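Local atomic coordinates of hemin degrading factor (Pseudomonas aeruginosa, PDB entry 4MF9), a protein that binds heme through an axial ligand to its iron, and probably both traffics heme and degrades it. Residues L20-A23 / W24-R28; Q33-A36 / R37-A40; G48-V51 / A52-V55. All coordinates share one frame; numbering follows the deposited sequence.

In the fold
The three contacts lie on the first three helices of the modelled chain, in sequence order: contact 1 on helix 17-30, contact 2 at the start of helix 36-42, contact 3 at the end of helix 47-52. Their centres are about 10 Å (1 to 2), 11 Å (1 to 3) and 13 Å (2 to 3) apart, and each touches the other two. Contact 1 supplies the shared apolar surface: W24 and L27 meet contact 2, and W24 also meets L50 and R54 of contact 3. L50 CD1 comes within 3.4 Å of A36 O. The helices thus form one cluster, which 48-55 joins to strands 124-133 and 138-146, away from the heme site.

Contact 1: L20-A23 / W24-R28; sequences LYRA and WQDLR
Through 20-28 helix 17-30 keeps regular i to i+4 backbone bonds, W24 N to L20 O, Q25 N to Y21 O, D26 N to R22 O and L27 N to A23 O, so side chains four apart rise on one side. Y21 and Q25 use this spacing. Q25 CG sits over one face of the phenol ring, 3.8 Å from its centroid, a CH-pi contact. The Q25 chain bends at chi2 (-61°), which folds its amide back along the ring with the two planes 16° apart and puts NE2 3.4 Å from Y21 CE1. A flat ring and a bendable amide suit this overlay. W24 approaches the same tyrosine obliquely, its CZ3 3.8 Å from Y21 CE1, the ring planes at 77°. Q25 NE2 also lies 3.0 Å above the W24 ring plane, offset toward its rim.

On the exposed side R22 and D26 form a salt bridge, R22 NE to D26 OD1 at 2.9 Å. The oxygen lies close to the guanidinium plane and is met on its syn side, although the two planes are nearly perpendicular; a second bond from NE to OD2 is weak. Opposite charges four residues apart suit a solvent-facing helix side, whereas W24 and L27 pack on A39 of helix 36-42. This division, an i to i+4 ion pair outside and bulky apolar groups against the neighbouring helix, is characteristic of an amphipathic surface helix.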
loop_
_atom_site.group_PDB
_atom_site.type_symbol
_atom_site.label_atom_id
_atom_site.label_comp_id
_atom_site.label_asym_id
_atom_site.label_seq_id
_atom_site.Cartn_x
_atom_site.Cartn_y
_atom_site.Cartn_z
ATOM N N LEU A 20 1.582 0.166 28.712
ATOM C CA LEU A 20 1.450 -0.461 27.402
ATOM C C LEU A 20 2.816 -0.891 26.898
ATOM O O LEU A 20 2.986 -2.024 26.442
ATOM C CB LEU A 20 0.779 0.485 26.396
ATOM C CG LEU A 20 0.622 -0.123 24.994
ATOM C CD1 LEU A 20 -0.036 -1.502 25.066
ATOM C CD2 LEU A 20 -0.159 0.818 24.090
ATOM N N TYR A 21 3.795 0.009 26.994
ATOM C CA TYR A 21 5.155 -0.312 26.559
ATOM C C TYR A 21 5.672 -1.577 27.243
ATOM O O TYR A 21 6.209 -2.473 26.584
ATOM C CB TYR A 21 6.130 0.857 26.782
ATOM C CG TYR A 21 7.533 0.514 26.312
ATOM C CD1 TYR A 21 7.866 0.559 24.963
ATOM C CD2 TYR A 21 8.517 0.118 27.215
ATOM C CE1 TYR A 21 9.134 0.236 24.523
ATOM C CE2 TYR A 21 9.795 -0.212 26.781
ATOM C CZ TYR A 21 10.098 -0.154 25.435
ATOM O OH TYR A 21 11.372 -0.491 25.000
ATOM N N ARG A 22 5.468 -1.645 28.544
ATOM C CA ARG A 22 5.880 -2.779 29.359
ATOM C C ARG A 22 5.181 -4.064 28.992
ATOM O O ARG A 22 5.784 -5.094 28.924
ATOM C CB ARG A 22 5.750 -2.487 30.853
ATOM C CG ARG A 22 6.058 -3.658 31.797
ATOM C CD ARG A 22 7.309 -4.458 31.446
ATOM N NE ARG A 22 7.539 -5.642 32.294
ATOM C CZ ARG A 22 8.022 -5.629 33.536
ATOM N NH1 ARG A 22 8.336 -4.502 34.132
ATOM N NH2 ARG A 22 8.186 -6.756 34.199
ATOM N N ALA A 23 3.900 -3.967 28.750
ATOM C CA ALA A 23 3.071 -5.100 28.343
ATOM C C ALA A 23 3.542 -5.646 27.000
ATOM O O ALA A 23 3.560 -6.861 26.777
ATOM C CB ALA A 23 1.612 -4.668 28.254
ATOM N N TRP A 24 3.902 -4.747 26.105
ATOM C CA TRP A 24 4.412 -5.118 24.816
ATOM C C TRP A 24 5.758 -5.823 24.870
ATOM O O TRP A 24 5.913 -6.850 24.285
ATOM C CB TRP A 24 4.513 -3.896 23.935
ATOM C CG TRP A 24 5.202 -4.142 22.585
ATOM C CD1 TRP A 24 5.037 -5.182 21.768
ATOM C CD2 TRP A 24 6.105 -3.286 21.955
ATOM N NE1 TRP A 24 5.760 -5.033 20.648
ATOM C CE2 TRP A 24 6.451 -3.873 20.738
ATOM C CE3 TRP A 24 6.712 -2.092 22.325
ATOM C CZ2 TRP A 24 7.368 -3.314 19.894
ATOM C CZ3 TRP A 24 7.595 -1.524 21.476
ATOM C CH2 TRP A 24 7.931 -2.135 20.282
ATOM N N GLN A 25 6.686 -5.284 25.643
ATOM C CA GLN A 25 8.007 -5.896 25.847
ATOM C C GLN A 25 7.914 -7.281 26.484
ATOM O O GLN A 25 8.693 -8.180 26.162
ATOM C CB GLN A 25 8.890 -4.985 26.709
ATOM C CG GLN A 25 9.140 -3.616 26.102
ATOM C CD GLN A 25 9.848 -3.685 24.757
ATOM O OE1 GLN A 25 10.908 -4.293 24.632
ATOM N NE2 GLN A 25 9.262 -3.057 23.744
ATOM N N ASP A 26 6.967 -7.441 27.400
ATOM C CA ASP A 26 6.686 -8.738 28.006
ATOM C C ASP A 26 6.198 -9.737 26.952
ATOM O O ASP A 26 6.617 -10.904 26.926
ATOM C CB ASP A 26 5.633 -8.576 29.108
ATOM C CG ASP A 26 6.191 -7.920 30.360
ATOM O OD1 ASP A 26 7.438 -7.875 30.501
ATOM O OD2 ASP A 26 5.384 -7.467 31.209
ATOM N N LEU A 27 5.309 -9.268 26.081
ATOM C CA LEU A 27 4.788 -10.069 24.994
ATOM C C LEU A 27 5.860 -10.433 24.015
ATOM O O LEU A 27 6.062 -11.602 23.735
ATOM C CB LEU A 27 3.771 -9.271 24.221
ATOM C CG LEU A 27 2.531 -10.021 23.756
ATOM C CD1 LEU A 27 1.901 -9.385 22.543
ATOM C CD2 LEU A 27 2.772 -11.499 23.530
ATOM N N ARG A 28 6.621 -9.458 23.560
ATOM C CA ARG A 28 7.676 -9.746 22.639
ATOM C C ARG A 28 8.731 -10.676 23.218
ATOM O O ARG A 28 9.316 -11.465 22.509
ATOM C CB ARG A 28 8.357 -8.514 22.028
ATOM C CG ARG A 28 9.216 -8.932 20.822
ATOM C CD ARG A 28 9.519 -7.822 19.883
ATOM N NE ARG A 28 10.297 -6.824 20.591
ATOM C CZ ARG A 28 11.254 -6.068 20.079
ATOM N NH1 ARG A 28 11.575 -6.119 18.791
ATOM N NH2 ARG A 28 11.909 -5.248 20.879
#

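Contact 2: Q33-A36 / R37-A40; sequences QLRA and RDAA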
loop_
_atom_site.group_PDB
_atom_site.type_symbol
_atom_site.label_atom_id
_atom_site.label_comp_id
_atom_site.label_asym_id
_atom_site.label_seq_id
_atom_site.Cartn_x
_atom_site.Cartn_y
_atom_site.Cartn_z
ATOM N N GLN A 33 8.630 -13.413 17.474
ATOM C CA GLN A 33 8.192 -13.404 16.077
ATOM C C GLN A 33 7.149 -12.318 15.846
ATOM O O GLN A 33 7.003 -11.789 14.736
ATOM C CB GLN A 33 7.604 -14.762 15.678
ATOM C CG GLN A 33 6.320 -15.161 16.396
ATOM C CD GLN A 33 6.574 -15.926 17.694
ATOM O OE1 GLN A 33 7.620 -15.775 18.333
ATOM N NE2 GLN A 33 5.612 -16.759 18.082
ATOM N N LEU A 34 6.417 -12.005 16.909
ATOM C CA LEU A 34 5.322 -11.052 16.836
ATOM C C LEU A 34 5.853 -9.694 16.404
ATOM O O LEU A 34 6.828 -9.183 16.977
ATOM C CB LEU A 34 4.629 -10.959 18.196
ATOM C CG LEU A 34 3.101 -10.983 18.230
ATOM C CD1 LEU A 34 2.568 -12.231 17.553
ATOM C CD2 LEU A 34 2.612 -10.923 19.663
ATOM N N ARG A 35 5.264 -9.154 15.351
ATOM C CA ARG A 35 5.585 -7.808 14.924
ATOM C C ARG A 35 4.703 -6.758 15.620
ATOM O O ARG A 35 3.720 -7.087 16.143
ATOM C CB ARG A 35 5.556 -7.618 13.406
ATOM C CG ARG A 35 6.092 -8.732 12.515
ATOM C CD ARG A 35 7.592 -8.705 12.423
ATOM N NE ARG A 35 8.149 -9.242 13.644
ATOM C CZ ARG A 35 9.395 -9.046 14.014
ATOM N NH1 ARG A 35 10.174 -8.361 13.235
ATOM N NH2 ARG A 35 9.870 -9.551 15.138
ATOM N N ALA A 36 5.030 -5.492 15.477
ATOM C CA ALA A 36 4.306 -4.439 16.163
ATOM C C ALA A 36 2.835 -4.483 15.871
ATOM O O ALA A 36 2.044 -4.435 16.729
ATOM C CB ALA A 36 4.821 -3.085 15.701
ATOM N N ARG A 37 2.484 -4.642 14.632
ATOM C CA ARG A 37 1.104 -4.712 14.271
ATOM C C ARG A 37 0.394 -5.905 14.899
ATOM O O ARG A 37 -0.666 -5.775 15.381
ATOM C CB ARG A 37 0.992 -4.687 12.755
ATOM C CG ARG A 37 -0.139 -5.412 12.140
ATOM C CD ARG A 37 0.185 -5.723 10.704
ATOM N NE ARG A 37 -0.817 -5.132 9.862
ATOM C CZ ARG A 37 -1.961 -5.693 9.603
ATOM N NH1 ARG A 37 -2.231 -6.854 10.126
ATOM N NH2 ARG A 37 -2.827 -5.112 8.829
ATOM N N ASP A 38 1.017 -7.067 14.890
ATOM C CA ASP A 38 0.437 -8.226 15.537
ATOM C C ASP A 38 0.314 -8.045 17.043
ATOM O O ASP A 38 -0.736 -8.279 17.594
ATOM C CB ASP A 38 1.312 -9.438 15.303
ATOM C CG ASP A 38 1.548 -9.734 13.850
ATOM O OD1 ASP A 38 0.689 -10.271 13.221
ATOM O OD2 ASP A 38 2.586 -9.428 13.367
ATOM N N ALA A 39 1.388 -7.568 17.659
ATOM C CA ALA A 39 1.392 -7.339 19.102
ATOM C C ALA A 39 0.310 -6.354 19.531
ATOM O O ALA A 39 -0.392 -6.592 20.514
ATOM C CB ALA A 39 2.752 -6.862 19.556
ATOM N N ALA A 40 0.181 -5.250 18.797
ATOM C CA ALA A 40 -0.838 -4.252 19.097
ATOM C C ALA A 40 -2.225 -4.886 19.168
ATOM O O ALA A 40 -3.007 -4.584 20.070
ATOM C CB ALA A 40 -0.815 -3.126 18.061
#
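Two torsions bring D38 back to the start of its own helix: with chi1 at -57° its CG stands beside its own backbone N, and chi2 at -78° brings OD2 up to the backbone N of R35. There OD2 lies 3.3 Å from R35 N, a weak hydrogen bond, and 3.5 Å from R35 CB. R35 holds the N-cap position. An aspartate in the first turn of a helix suits its place because its carboxylate can reach back to a backbone N-H just before the helix, and its negative charge probably interacts favourably with the helix dipole.

The arginine's own side chain leads elsewhere. Bent at chi2 and chi3, it curls back so that NE bonds to Q33 O at 3.0 Å, the donor standing above the carbonyl plane; its charged end is therefore not paired with D38, R35 NE and D38 OD2 being 5.6 Å apart.

Regular helical bonding starts at once. A39 N reaches R35 O at 2.8 Å in an almost straight bond (177°), and A40 N follows to A36 O. Alongside this turn L34 crosses D38, its CG 3.8 Å from D38 CB, while CD2 reaches A39 CA at the same distance. The branched leucine just before the cap thereby covers the first turn with carbon, and the small side chains of A39 and A40 are consistent with the close approach of helices 17-30 and 47-52 respectively.

L34 packs on L27 of helix 17-30, beside A39. Toward helix 47-52, A36 and R37 touch E47 and A40 touches L50, while the R37 guanidinium forms a salt bridge with E86, in the turn between strands 78-84 and 88-93.

Contact 3: G48-V51 / A52-V55; sequences GELV and ASRV
A52 opens the second half with its N bonded to G48 O at 3.0 Å, and its methyl group rests 3.5 Å from the same oxygen; a small residue suits this buried last turn. S53 bonds backward through both its N and its hydroxyl. Its N reaches E49 O, with a weaker bond to L50 O, and its hydroxyl donates to L50 O at 2.6 Å, in the carbonyl plane and on a lone pair; that oxygen thus takes two bonds, one weak. With chi1 at 83°, OG lies between the serine's own N and carbonyl carbon, folded back onto that oxygen. Serine thus supplies a short donor to a carbonyl at the helix end.

At R54 the spacing tightens: its N bonds to V51 O at 2.9 Å, three residues back, from above the carbonyl plane. V55 closes a type I turn that begins at A52, its N bonding to A52 O at 3.2 Å.

Beyond the turn the chain leads to strand 59-62. R54, buried and long, carries NH2 to salt bridges with D58 and with E132 of strand 124-133; V51, A52 and V55 pack on F128 of that strand, and W24 of helix 17-30 meets L50 and R54.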
loop_
_atom_site.group_PDB
_atom_site.type_symbol
_atom_site.label_atom_id
_atom_site.label_comp_id
_atom_site.label_asym_id
_atom_site.label_seq_id
_atom_site.Cartn_x
_atom_site.Cartn_y
_atom_site.Cartn_z
ATOM N N GLY A 48 -0.543 2.495 16.159
ATOM C CA GLY A 48 -0.203 3.883 16.423
ATOM C C GLY A 48 -0.015 4.185 17.903
ATOM O O GLY A 48 0.931 4.875 18.287
ATOM N N GLU A 49 -0.911 3.658 18.703
ATOM C CA GLU A 49 -0.853 3.771 20.137
ATOM C C GLU A 49 0.379 3.087 20.693
ATOM O O GLU A 49 1.052 3.617 21.505
ATOM C CB GLU A 49 -2.067 3.165 20.736
ATOM C CG GLU A 49 -3.277 4.016 20.640
ATOM C CD GLU A 49 -4.535 3.259 21.031
ATOM O OE1 GLU A 49 -5.120 2.548 20.185
ATOM O OE2 GLU A 49 -4.873 3.348 22.206
ATOM N N LEU A 50 0.664 1.921 20.153
ATOM C CA LEU A 50 1.818 1.119 20.561
ATOM C C LEU A 50 3.103 1.897 20.306
ATOM O O LEU A 50 3.961 2.007 21.189
ATOM C CB LEU A 50 1.854 -0.217 19.811
ATOM C CG LEU A 50 2.259 -1.491 20.568
ATOM C CD1 LEU A 50 2.562 -2.647 19.627
ATOM C CD2 LEU A 50 3.442 -1.254 21.464
ATOM N N VAL A 51 3.229 2.451 19.103
ATOM C CA VAL A 51 4.392 3.270 18.759
ATOM C C VAL A 51 4.509 4.515 19.654
ATOM O O VAL A 51 5.601 4.867 20.107
ATOM C CB VAL A 51 4.377 3.659 17.260
ATOM C CG1 VAL A 51 5.522 4.606 16.941
ATOM C CG2 VAL A 51 4.459 2.409 16.385
ATOM N N ALA A 52 3.388 5.172 19.926
ATOM C CA ALA A 52 3.410 6.336 20.806
ATOM C C ALA A 52 3.840 5.958 22.226
ATOM O O ALA A 52 4.380 6.785 22.946
ATOM C CB ALA A 52 2.063 7.029 20.820
ATOM N N SER A 53 3.615 4.714 22.632
ATOM C CA SER A 53 4.083 4.292 23.958
ATOM C C SER A 53 5.613 4.248 24.012
ATOM O O SER A 53 6.202 4.136 25.092
ATOM C CB SER A 53 3.505 2.928 24.339
ATOM O OG SER A 53 4.270 1.886 23.775
ATOM N N ARG A 54 6.252 4.278 22.848
ATOM C CA ARG A 54 7.687 4.319 22.680
ATOM C C ARG A 54 8.351 5.697 22.839
ATOM O O ARG A 54 9.529 5.789 22.940
ATOM C CB ARG A 54 8.090 3.723 21.312
ATOM C CG ARG A 54 7.675 2.277 21.096
ATOM C CD ARG A 54 8.081 1.697 19.764
ATOM N NE ARG A 54 9.507 1.594 19.616
ATOM C CZ ARG A 54 10.091 0.725 18.817
ATOM N NH1 ARG A 54 9.344 -0.062 18.079
ATOM N NH2 ARG A 54 11.381 0.618 18.763
ATOM N N VAL A 55 7.565 6.748 22.793
ATOM C CA VAL A 55 8.129 8.095 22.787
ATOM C C VAL A 55 8.852 8.381 24.102
ATOM O O VAL A 55 8.333 8.092 25.180
ATOM C CB VAL A 55 7.060 9.157 22.518
ATOM C CG1 VAL A 55 7.655 10.552 22.609
ATOM C CG2 VAL A 55 6.447 8.938 21.143
#